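Local coordinates for adhesin (Streptococcus sanguinis SK1 = NCTC 7863, PDB 6VT2), which binds sialoglycans through two tandem Siglec-like modules, each followed by a Rib-type domain, and so probably mediates bacterial adhesion, at residues A[216-221]-A[384-389]; A[129-134]-A[182-187]; A[300-305]-A[309-314]; A[350-355]-A[398-403]. All coordinates share one frame; numbering follows the deposited sequence. Where two conformers were deposited one is given.

Contact 1 (A[216-221]-A[384-389])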
# COMPACT_ATOMS: atom_id res chain seq x y z
N PHE A 216 -17.59 25.92 -10.70
CA PHE A 216 -18.86 25.57 -10.10
C PHE A 216 -19.91 26.29 -10.91
O PHE A 216 -19.88 27.51 -11.03
CB PHE A 216 -18.94 25.97 -8.63
CG PHE A 216 -18.28 24.99 -7.73
CD1 PHE A 216 -16.91 24.75 -7.73
CD2 PHE A 216 -19.07 24.30 -6.83
CE1 PHE A 216 -16.37 23.81 -6.85
CE2 PHE A 216 -18.52 23.32 -6.03
CZ PHE A 216 -17.19 23.13 -6.02
N TYR A 217 -20.86 25.55 -11.40
CA TYR A 217 -21.94 26.14 -12.17
C TYR A 217 -22.99 26.63 -11.22
O TYR A 217 -23.45 25.87 -10.35
CB TYR A 217 -22.53 25.08 -13.11
CG TYR A 217 -21.55 24.75 -14.18
CD1 TYR A 217 -21.36 25.54 -15.28
CD2 TYR A 217 -20.72 23.66 -14.02
CE1 TYR A 217 -20.40 25.24 -16.20
CE2 TYR A 217 -19.75 23.38 -14.94
CZ TYR A 217 -19.62 24.16 -16.05
OH TYR A 217 -18.62 23.90 -16.95
N ARG A 218 -23.41 27.87 -11.39
CA ARG A 218 -24.40 28.45 -10.51
C ARG A 218 -25.64 27.57 -10.49
O ARG A 218 -26.15 27.17 -11.52
CB ARG A 218 -24.73 29.88 -10.97
CG ARG A 218 -23.51 30.77 -10.88
CD ARG A 218 -23.67 32.07 -11.68
NE ARG A 218 -24.77 32.87 -11.20
CZ ARG A 218 -25.87 33.15 -11.91
NH1 ARG A 218 -26.00 32.74 -13.15
NH2 ARG A 218 -26.83 33.88 -11.42
N GLY A 219 -26.13 27.26 -9.31
CA GLY A 219 -27.33 26.50 -9.17
C GLY A 219 -27.22 25.03 -9.35
O GLY A 219 -28.27 24.36 -9.39
N GLU A 220 -26.09 24.46 -9.42
CA GLU A 220 -25.89 23.01 -9.52
C GLU A 220 -24.82 22.61 -8.52
O GLU A 220 -23.75 23.19 -8.50
CB GLU A 220 -25.41 22.56 -10.90
CG GLU A 220 -26.47 22.83 -11.99
CD GLU A 220 -26.11 22.22 -13.34
OE1 GLU A 220 -27.01 22.22 -14.24
OE2 GLU A 220 -24.98 21.70 -13.49
N GLU A 221 -25.02 21.62 -7.81
CA GLU A 221 -24.03 21.21 -6.83
C GLU A 221 -22.80 20.67 -7.54
O GLU A 221 -22.88 19.92 -8.52
CB GLU A 221 -24.59 20.18 -5.93
CG GLU A 221 -23.66 19.81 -4.80
CD GLU A 221 -24.40 18.88 -3.84
OE1 GLU A 221 -24.95 17.81 -4.27
OE2 GLU A 221 -24.48 19.29 -2.67
N ASP A 384 -30.43 29.35 -13.47
CA ASP A 384 -29.56 30.26 -12.76
C ASP A 384 -29.62 31.66 -13.36
O ASP A 384 -28.89 32.55 -12.93
CB ASP A 384 -28.11 29.78 -12.75
CG ASP A 384 -27.50 29.60 -14.12
OD1 ASP A 384 -28.24 29.33 -15.07
OD2 ASP A 384 -26.28 29.69 -14.25
N ASP A 385 -30.48 31.88 -14.36
CA ASP A 385 -30.56 33.19 -14.96
C ASP A 385 -30.97 34.23 -13.94
O ASP A 385 -31.95 34.05 -13.23
CB ASP A 385 -31.57 33.16 -16.11
CG ASP A 385 -31.68 34.46 -16.86
OD1 ASP A 385 -30.78 34.78 -17.65
OD2 ASP A 385 -32.68 35.16 -16.66
N THR A 386 -30.24 35.33 -13.88
CA THR A 386 -30.59 36.46 -13.05
C THR A 386 -30.23 37.73 -13.84
O THR A 386 -29.34 37.69 -14.67
CB THR A 386 -29.81 36.51 -11.73
OG1 THR A 386 -28.44 36.70 -12.01
CG2 THR A 386 -30.08 35.28 -10.84
N PRO A 387 -30.80 38.85 -13.46
CA PRO A 387 -30.39 40.09 -14.18
C PRO A 387 -28.91 40.39 -14.13
O PRO A 387 -28.36 40.84 -15.16
CB PRO A 387 -31.21 41.17 -13.49
CG PRO A 387 -32.34 40.48 -12.98
CD PRO A 387 -31.85 39.10 -12.51
N ALA A 388 -28.22 40.07 -13.02
CA ALA A 388 -26.80 40.32 -12.88
C ALA A 388 -25.94 39.28 -13.58
O ALA A 388 -24.73 39.51 -13.74
CB ALA A 388 -26.41 40.42 -11.39
N SER A 389 -26.53 38.15 -13.98
CA SER A 389 -25.73 37.04 -14.54
C SER A 389 -26.69 36.22 -15.40
O SER A 389 -27.30 35.21 -15.02
CB SER A 389 -25.10 36.22 -13.42
OG SER A 389 -24.07 35.41 -13.94
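At the junction between the second SigLec-like domain and the Rib domain that follows it, Arg-218 inserts its guanidinium into the loop formed by residues 384-389. The carbonyl O of Asp-384 is gripped twice. Asp-384 O lies 2.9 Å from both Arg-218 NH1 and Arg-218 NH2, and both bonds are weak because they bend to about 125°. Arg-218 NH1 also forms a salt bridge with Asp-384 OD2 at 3.3 Å, the guanidinium and carboxylate planes being 34° apart. A further weak bond runs from Arg-218 NH1 to Ser-389 O at 3.4 Å. Ser-389 CB sits over the centre of one guanidinium face, 3.4 Å above the plane. Asp-384 CB lies over the opposite face, and Thr-386 CG2 meets the edge in plane, 3.6 Å from Arg-218 NH2. The arginine chain bends at chi3 (61°), which turns the guanidinium into this slot.

Both sides of the joint are turns. Arg-218 and Gly-219 are the central residues of a type II turn at the end of strand 213-217, and the positive phi of Gly-219 suits its place there. Thr-386 to Ser-389 make a type I turn, closed by two backbone bonds between its end residues. The SigLec-like domain adds further ties. Arg-218 NH2 donates to Lys-287 O and NE to Leu-289 O. Asp-384 OD2 accepts from Gln-323 N, and Ser-389 OG bonds to Asn-322 OD1.

Contact 2 (A[129-134]-A[182-187]). With CA (calcium ion), chain I.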
# COMPACT_ATOMS: atom_id res chain seq x y z
N GLU A 129 23.65 -15.28 12.78
CA GLU A 129 24.28 -15.71 11.53
C GLU A 129 23.28 -16.27 10.55
O GLU A 129 23.56 -16.35 9.35
CB GLU A 129 25.38 -16.72 11.84
CG GLU A 129 26.56 -16.04 12.44
CD GLU A 129 27.72 -16.98 12.65
OE1 GLU A 129 27.57 -18.19 12.41
OE2 GLU A 129 28.77 -16.50 13.05
N LYS A 130 22.13 -16.70 11.02
CA LYS A 130 21.07 -17.17 10.15
C LYS A 130 20.26 -16.03 9.55
O LYS A 130 19.83 -16.13 8.41
CB LYS A 130 20.20 -18.15 10.96
CG LYS A 130 19.01 -18.61 10.27
CD LYS A 130 18.30 -19.65 11.13
CE LYS A 130 17.13 -20.25 10.33
NZ LYS A 130 16.14 -20.89 11.23
N TYR A 131 20.08 -14.94 10.26
CA TYR A 131 19.14 -13.89 9.88
C TYR A 131 19.89 -12.63 9.45
O TYR A 131 20.85 -12.19 10.11
CB TYR A 131 18.20 -13.61 11.05
CG TYR A 131 17.45 -14.82 11.51
CD1 TYR A 131 16.46 -15.39 10.70
CD2 TYR A 131 17.74 -15.42 12.72
CE1 TYR A 131 15.78 -16.54 11.10
CE2 TYR A 131 17.06 -16.57 13.13
CZ TYR A 131 16.05 -17.09 12.32
OH TYR A 131 15.39 -18.24 12.71
N THR A 132 19.50 -12.11 8.30
CA THR A 132 20.07 -10.87 7.77
C THR A 132 18.90 -9.91 7.57
O THR A 132 18.11 -10.07 6.61
CB THR A 132 20.82 -11.10 6.47
OG1 THR A 132 21.87 -12.06 6.70
CG2 THR A 132 21.46 -9.79 5.99
N PRO A 133 18.73 -8.91 8.42
CA PRO A 133 17.54 -8.05 8.32
C PRO A 133 17.61 -7.14 7.12
O PRO A 133 18.69 -6.68 6.72
CB PRO A 133 17.55 -7.23 9.61
CG PRO A 133 18.63 -7.81 10.49
CD PRO A 133 19.61 -8.51 9.53
N GLN A 134 16.44 -6.85 6.57
CA GLN A 134 16.33 -5.90 5.48
C GLN A 134 16.09 -4.50 6.04
O GLN A 134 15.52 -4.34 7.12
CB GLN A 134 15.20 -6.29 4.53
CG GLN A 134 15.50 -7.55 3.71
CD GLN A 134 15.78 -7.26 2.25
OE1 GLN A 134 15.73 -6.11 1.81
NE2 GLN A 134 16.05 -8.31 1.49
N ILE A 182 18.18 -5.32 16.80
CA ILE A 182 17.25 -6.47 16.73
C ILE A 182 17.90 -7.52 17.61
O ILE A 182 19.02 -7.77 17.40
CB ILE A 182 17.09 -6.95 15.29
CG1 ILE A 182 16.60 -5.80 14.40
CG2 ILE A 182 16.19 -8.19 15.18
CD1 ILE A 182 16.57 -6.09 12.93
N THR A 183 17.21 -8.01 18.61
CA THR A 183 17.78 -9.03 19.49
C THR A 183 17.06 -10.32 19.16
O THR A 183 15.90 -10.39 19.33
CB THR A 183 17.66 -8.68 20.96
OG1 THR A 183 18.35 -7.45 21.17
CG2 THR A 183 18.25 -9.70 21.89
N TYR A 184 17.78 -11.29 18.68
CA TYR A 184 17.20 -12.59 18.39
C TYR A 184 17.00 -13.27 19.71
O TYR A 184 17.50 -13.01 20.73
CB TYR A 184 18.12 -13.35 17.46
CG TYR A 184 18.18 -12.62 16.18
CD1 TYR A 184 17.04 -12.33 15.47
CD2 TYR A 184 19.38 -12.12 15.79
CE1 TYR A 184 17.11 -11.57 14.33
CE2 TYR A 184 19.47 -11.41 14.62
CZ TYR A 184 18.34 -11.12 13.90
OH TYR A 184 18.43 -10.41 12.77
N PRO A 185 16.11 -14.44 19.80
CA PRO A 185 15.80 -15.18 21.04
C PRO A 185 17.01 -15.71 21.78
O PRO A 185 16.97 -15.92 22.99
CB PRO A 185 14.91 -16.34 20.54
CG PRO A 185 14.38 -15.93 19.25
CD PRO A 185 15.32 -14.91 18.66
N ASP A 186 18.12 -15.94 21.11
CA ASP A 186 19.32 -16.36 21.79
C ASP A 186 20.19 -15.24 22.30
O ASP A 186 21.26 -15.49 22.83
CB ASP A 186 20.11 -17.30 20.85
CG ASP A 186 20.80 -16.59 19.75
OD1 ASP A 186 20.38 -15.45 19.43
OD2 ASP A 186 21.77 -17.13 19.20
N GLY A 187 19.72 -14.01 22.20
CA GLY A 187 20.51 -12.87 22.70
C GLY A 187 21.51 -12.34 21.70
O GLY A 187 22.07 -11.33 21.96
CA CA I . 22.73 -11.23 11.23
O HOH W 1 23.66 -12.39 9.42
O HOH W 2 25.05 -11.06 11.44
O HOH W 3 23.07 -9.68 9.36
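The backbones of 129-134 and 182-187 come no closer than 8.6 Å between CA atoms, at Pro-133 and Ile-182. The Tyr-131 and Tyr-184 CA atoms are 8.8 Å apart. This is too wide for strand pairing, and the gap is filled by side chains. Segment 129-134 is irregular. Segment 182-187 leaves strand 180-183 and closes a type I turn from Tyr-184 to Gly-187.

The end of Tyr-184 fits between two residues of the facing segment. Tyr-184 OH lies 3.6 Å from Tyr-131 CB and 3.5 Å from Pro-133 CG. The two tyrosine rings meet obliquely, with centroids 5.4 Å apart and planes at 36°. Tyr-131 CD2 lies over one face of the Tyr-184 ring, offset toward its rim. Pro-133 CG also packs on Ile-182 CD1 at 3.6 Å, the two side chains running past each other in opposite directions. On the Tyr-131 ring, Lys-130 CG sits over the centre of one face, and Lys-130 NZ donates to Tyr-131 OH at 3.1 Å.

The contact borders a calcium site. Tyr-131 O binds the calcium ion at 2.4 Å, with three waters, Thr-128 O and Asp-190 OD2 also bound. Tyr-184 OH is hydrogen-bonded to that same Asp-190 OD2, which makes it a second-shell residue of the site.

Glu-20, just before strand 21-29 of the SigLec-like domain, makes a salt bridge with Lys-130 NZ and a hydrogen bond with Tyr-131 OH. Within the Rib domain, Ile-182 also touches strands 171-174 and 189-192, and Pro-133 rests on Asp-190 of strand 189-192.

Contact 3 (A[300-305]-A[309-314]). With CA (calcium ion), chain J.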
# COMPACT_ATOMS: atom_id res chain seq x y z
N LYS A 300 -6.71 30.10 0.28
CA LYS A 300 -5.33 29.81 0.63
C LYS A 300 -5.38 28.59 1.53
O LYS A 300 -6.11 28.58 2.54
CB LYS A 300 -4.68 31.03 1.32
CG LYS A 300 -4.61 32.26 0.39
CD LYS A 300 -3.52 33.23 0.80
CE LYS A 300 -3.82 33.92 2.13
NZ LYS A 300 -2.58 34.53 2.73
N VAL A 301 -4.58 27.61 1.22
CA VAL A 301 -4.55 26.37 1.99
C VAL A 301 -3.10 26.10 2.38
O VAL A 301 -2.17 26.36 1.62
CB VAL A 301 -5.18 25.20 1.20
CG1 VAL A 301 -4.39 24.88 -0.05
CG2 VAL A 301 -5.35 24.06 2.10
N ARG A 302 -2.93 25.58 3.56
CA ARG A 302 -1.66 25.08 4.07
C ARG A 302 -1.84 23.65 4.57
O ARG A 302 -2.94 23.23 4.95
CB ARG A 302 -1.19 25.91 5.24
CG ARG A 302 -0.94 27.34 4.98
CD ARG A 302 -0.65 28.09 6.29
NE ARG A 302 -0.41 29.52 6.05
CZ ARG A 302 0.81 30.03 5.84
NH1 ARG A 302 1.89 29.24 5.87
NH2 ARG A 302 0.94 31.31 5.64
N ALA A 303 -0.77 22.87 4.56
CA ALA A 303 -0.83 21.50 5.08
C ALA A 303 0.42 21.32 5.93
O ALA A 303 1.47 21.88 5.65
CB ALA A 303 -0.91 20.45 3.98
N THR A 304 0.26 20.55 7.00
CA THR A 304 1.33 20.31 7.96
C THR A 304 1.59 18.82 8.06
O THR A 304 0.66 18.01 8.04
CB THR A 304 0.91 20.86 9.31
OG1 THR A 304 0.68 22.25 9.24
CG2 THR A 304 2.06 20.65 10.35
N ASP A 305 2.87 18.43 8.12
CA ASP A 305 3.23 17.03 8.27
C ASP A 305 3.41 16.72 9.76
O ASP A 305 3.27 17.60 10.62
CB ASP A 305 4.44 16.68 7.39
CG ASP A 305 5.73 17.38 7.81
OD1 ASP A 305 5.86 17.74 9.00
OD2 ASP A 305 6.53 17.59 6.90
N LEU A 309 6.20 20.58 10.01
CA LEU A 309 6.50 21.48 8.90
C LEU A 309 5.17 21.84 8.23
O LEU A 309 4.43 20.95 7.82
CB LEU A 309 7.42 20.88 7.87
CG LEU A 309 8.86 20.59 8.28
CD1 LEU A 309 9.58 20.05 7.08
CD2 LEU A 309 9.52 21.77 8.88
N THR A 310 4.91 23.13 8.10
CA THR A 310 3.71 23.62 7.42
C THR A 310 4.11 24.29 6.12
O THR A 310 5.05 25.10 6.09
CB THR A 310 2.96 24.59 8.31
OG1 THR A 310 2.63 23.94 9.55
CG2 THR A 310 1.68 25.07 7.64
N SER A 311 3.42 23.92 5.04
CA SER A 311 3.60 24.54 3.75
C SER A 311 3.26 26.02 3.80
O SER A 311 2.58 26.50 4.71
CB SER A 311 2.71 23.88 2.73
OG SER A 311 1.35 24.25 2.91
N GLU A 312 3.80 26.76 2.84
CA GLU A 312 3.32 28.10 2.60
C GLU A 312 1.84 28.03 2.21
O GLU A 312 1.32 26.99 1.84
CB GLU A 312 4.12 28.76 1.49
CG GLU A 312 5.59 28.91 1.86
CD GLU A 312 6.30 29.93 0.95
OE1 GLU A 312 5.66 30.50 0.01
OE2 GLU A 312 7.50 30.19 1.21
N ALA A 313 1.19 29.18 2.31
CA ALA A 313 -0.19 29.31 1.86
C ALA A 313 -0.22 29.19 0.36
O ALA A 313 0.51 29.90 -0.33
CB ALA A 313 -0.76 30.65 2.29
N LYS A 314 -1.02 28.26 -0.15
CA LYS A 314 -1.09 27.94 -1.57
C LYS A 314 -2.50 28.26 -2.04
O LYS A 314 -3.41 27.98 -1.34
CB LYS A 314 -0.81 26.45 -1.76
CG LYS A 314 0.49 26.02 -1.11
CD LYS A 314 1.64 26.44 -1.93
CE LYS A 314 2.98 26.14 -1.30
NZ LYS A 314 4.03 26.91 -2.00
CA CA J . 7.61 16.49 5.11
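Val-301 and Lys-314 form an antiparallel hydrogen-bonded pair, with Val-301 N to Lys-314 O and Lys-314 N to Val-301 O both 2.8 Å. Beyond it the register slips by one residue, and a side chain replaces a backbone acceptor. Ala-303 N donates to Ser-311 OG at 3.0 Å. This hydroxyl lies between the backbone N and carbonyl carbon of its own residue (chi1 73°) and donates a hydrogen bond to Glu-312 O. Ala-303 O is satisfied by Ser-311 N at 2.9 Å, in a nearly straight bond of 169°.

Near the end of the hairpin, the Thr-304 and Thr-310 hydroxyls bond OG1 to OG1 at 2.6 Å. Asp-305 N donates to Leu-309 O at 3.0 Å. Leu-309 N returns a bond to Asp-305 OD1, which it meets from above the carboxylate plane. Asp-305 OD2 binds the calcium ion at 2.4 Å, with Asp-201, Val-203, Asp-230 and Asn-231 as further ligands.

The Arg-302 side chain lies over segment 309-314, with Ala-313 N above the centre of one guanidinium face, and NH1 makes a weak bond to Ser-311 O. At the far end, Lys-300 NZ pairs with Asp-243, and Lys-300 touches the bound galactose.

One hairpin therefore joins a glycan-pocket residue to a calcium ligand. With OD1 held by Leu-309 N and OD2 by the metal, the carboxylate of Asp-305 probably has little freedom to rotate.

Contact 4 (A[350-355]-A[398-403]). With SO4 (sulfate ion), chain K.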
# COMPACT_ATOMS: atom_id res chain seq x y z
N THR A 350 -46.47 27.83 -29.95
CA THR A 350 -46.68 26.61 -29.18
C THR A 350 -46.09 25.40 -29.85
O THR A 350 -45.44 24.57 -29.19
CB THR A 350 -48.18 26.43 -28.95
OG1 THR A 350 -48.65 27.59 -28.26
CG2 THR A 350 -48.43 25.24 -28.11
N ALA A 351 -46.26 25.28 -31.17
CA ALA A 351 -45.73 24.12 -31.86
C ALA A 351 -44.22 24.12 -31.81
O ALA A 351 -43.61 23.04 -31.69
CB ALA A 351 -46.19 24.12 -33.32
N ILE A 352 -43.60 25.30 -31.94
CA ILE A 352 -42.13 25.38 -31.90
C ILE A 352 -41.64 25.00 -30.52
O ILE A 352 -40.67 24.23 -30.36
CB ILE A 352 -41.65 26.78 -32.30
CG1 ILE A 352 -41.79 26.99 -33.81
CG2 ILE A 352 -40.20 26.96 -31.91
CD1 ILE A 352 -41.64 28.41 -34.18
N GLU A 353 -42.28 25.56 -29.51
CA GLU A 353 -41.84 25.27 -28.17
C GLU A 353 -41.87 23.77 -27.93
O GLU A 353 -40.94 23.23 -27.34
CB GLU A 353 -42.67 26.00 -27.14
CG GLU A 353 -42.07 25.79 -25.75
CD GLU A 353 -42.83 26.39 -24.61
OE1 GLU A 353 -42.71 25.82 -23.49
OE2 GLU A 353 -43.53 27.41 -24.81
N GLU A 354 -42.91 23.07 -28.42
CA GLU A 354 -43.02 21.64 -28.18
C GLU A 354 -41.89 20.88 -28.87
O GLU A 354 -41.35 19.91 -28.32
CB GLU A 354 -44.39 21.12 -28.66
CG GLU A 354 -44.52 19.63 -28.70
CD GLU A 354 -44.17 18.98 -27.38
OE1 GLU A 354 -43.82 17.77 -27.40
OE2 GLU A 354 -44.26 19.66 -26.32
N LYS A 355 -41.54 21.29 -30.06
CA LYS A 355 -40.47 20.60 -30.76
C LYS A 355 -39.14 20.86 -30.11
O LYS A 355 -38.28 19.96 -30.06
CB LYS A 355 -40.41 21.05 -32.20
CG LYS A 355 -41.63 20.61 -33.05
CD LYS A 355 -41.51 21.05 -34.49
CE LYS A 355 -42.72 20.66 -35.23
NZ LYS A 355 -42.63 20.96 -36.71
N ASP A 398 -33.99 30.42 -38.17
CA ASP A 398 -33.68 29.51 -39.28
C ASP A 398 -33.65 28.05 -38.80
O ASP A 398 -33.71 27.20 -39.60
CB ASP A 398 -32.44 29.93 -40.04
CG ASP A 398 -31.20 29.95 -39.20
OD1 ASP A 398 -31.29 29.67 -38.08
OD2 ASP A 398 -30.13 30.20 -39.76
N ARG A 399 -33.56 27.79 -37.50
CA ARG A 399 -33.63 26.46 -37.01
C ARG A 399 -35.00 26.08 -36.54
O ARG A 399 -35.21 24.92 -36.17
CB ARG A 399 -32.68 26.29 -35.82
CG ARG A 399 -31.25 26.72 -36.15
CD ARG A 399 -30.36 25.55 -36.29
NE ARG A 399 -28.98 25.96 -36.48
CZ ARG A 399 -28.17 25.46 -37.41
NH1 ARG A 399 -28.62 24.53 -38.26
NH2 ARG A 399 -26.92 25.89 -37.51
N THR A 400 -35.98 27.00 -36.59
CA THR A 400 -37.28 26.66 -36.02
C THR A 400 -38.45 26.90 -36.95
O THR A 400 -39.44 26.18 -36.86
CB THR A 400 -37.56 27.48 -34.77
OG1 THR A 400 -37.51 28.86 -35.13
CG2 THR A 400 -36.51 27.20 -33.67
N VAL A 401 -38.34 27.89 -37.82
CA VAL A 401 -39.43 28.43 -38.61
C VAL A 401 -39.26 28.05 -40.07
O VAL A 401 -38.14 28.10 -40.59
CB VAL A 401 -39.45 29.97 -38.48
CG1 VAL A 401 -40.27 30.62 -39.54
CG2 VAL A 401 -39.98 30.38 -37.10
N GLN A 402 -40.38 27.73 -40.74
CA GLN A 402 -40.40 27.57 -42.20
C GLN A 402 -41.55 28.41 -42.76
O GLN A 402 -42.71 28.14 -42.49
CB GLN A 402 -40.57 26.12 -42.58
CG GLN A 402 -40.69 25.93 -44.06
CD GLN A 402 -39.53 26.45 -44.80
OE1 GLN A 402 -38.40 26.01 -44.64
NE2 GLN A 402 -39.78 27.48 -45.59
N ASP A 403 -41.22 29.44 -43.51
CA ASP A 403 -42.21 30.25 -44.24
C ASP A 403 -43.08 29.35 -45.11
O ASP A 403 -42.57 28.51 -45.85
CB ASP A 403 -41.38 31.22 -45.10
CG ASP A 403 -42.13 32.39 -45.68
OD1 ASP A 403 -43.35 32.40 -45.71
OD2 ASP A 403 -41.38 33.34 -46.11
S SO4 K . -36.93 29.42 -47.17
O1 SO4 K . -37.84 30.22 -46.42
O2 SO4 K . -35.56 29.78 -46.94
O3 SO4 K . -37.16 28.01 -46.89
O4 SO4 K . -37.21 29.49 -48.60
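Ile-352, on helix 346-360, presents both of its branches to segment 398-403. Ile-352 CG2 meets Thr-400 CB at 3.9 Å and Thr-400 CG2 at 4.1 Å, the two side chains crossing at about a right angle. The other branch reaches along the backbone, where Ile-352 CG1 lies 3.9 Å from Thr-400 O. In the conformer given for Val-401, Ile-352 CD1 also touches Val-401 CG2 at 3.9 Å. A second conformer of the valine makes that last pair less certain.

The torsions sort the polar and apolar ends. Ile-352 CG1 is anti to its carbonyl carbon (chi1 -74°) and CG2 is anti to its N, which sends CG2 to the threonine and CD1 to the valine. Thr-400 OG1 stands between its own N and carbonyl carbon (chi1 59°), while CG2 faces the isoleucine. The buried hydroxyl is hydrogen-bonded to Gly-376 O and Ala-397 O.

Further out, strand 401-403 pairs in parallel with strand 336-338, through backbone bonds of Thr-400 and Gln-402. Through Ile-352 the helix packs against strands 336-338 and 378-381 of the same Rib-type domain, on Thr-336 and Val-378. Thr-400 touches Val-378 too.

At the surface, Gln-402 NE2 donates to Asp-403 O at 3.0 Å in a straight bond of 179°. Gln-402 NE2 also donates to sulfate O3 at 3.0 Å, the ion probably coming from the crystallisation liquor.

The contact is carried by apolar packing of the isoleucine on the threonine and valine. The buried Thr-400 hydroxyl is satisfied by carbonyls, its single proton being shared between the two or given to one of them.

Contact 2 comes first in the chain, in the first Rib domain. The other three follow in the second pair of domains. Contact 3 is nested inside the loop closed by contact 1, and both reach the sheet holding strands 213-217, 314-321 and 296-305. Their centres are about 32 Å apart. Contacts 1 and 4 alternate along the chain, with centres about 27 Å apart. Segments 384-389, 350-355 and 398-403 all belong to the second Rib domain. Contacts 2 and 4 lie about 86 Å apart between centres, on opposite sides of the chain's centre. This elongated layout is consistent with tandem binding modules held apart, with contact 1 bridging the joint between the second SigLec-like and Rib domains.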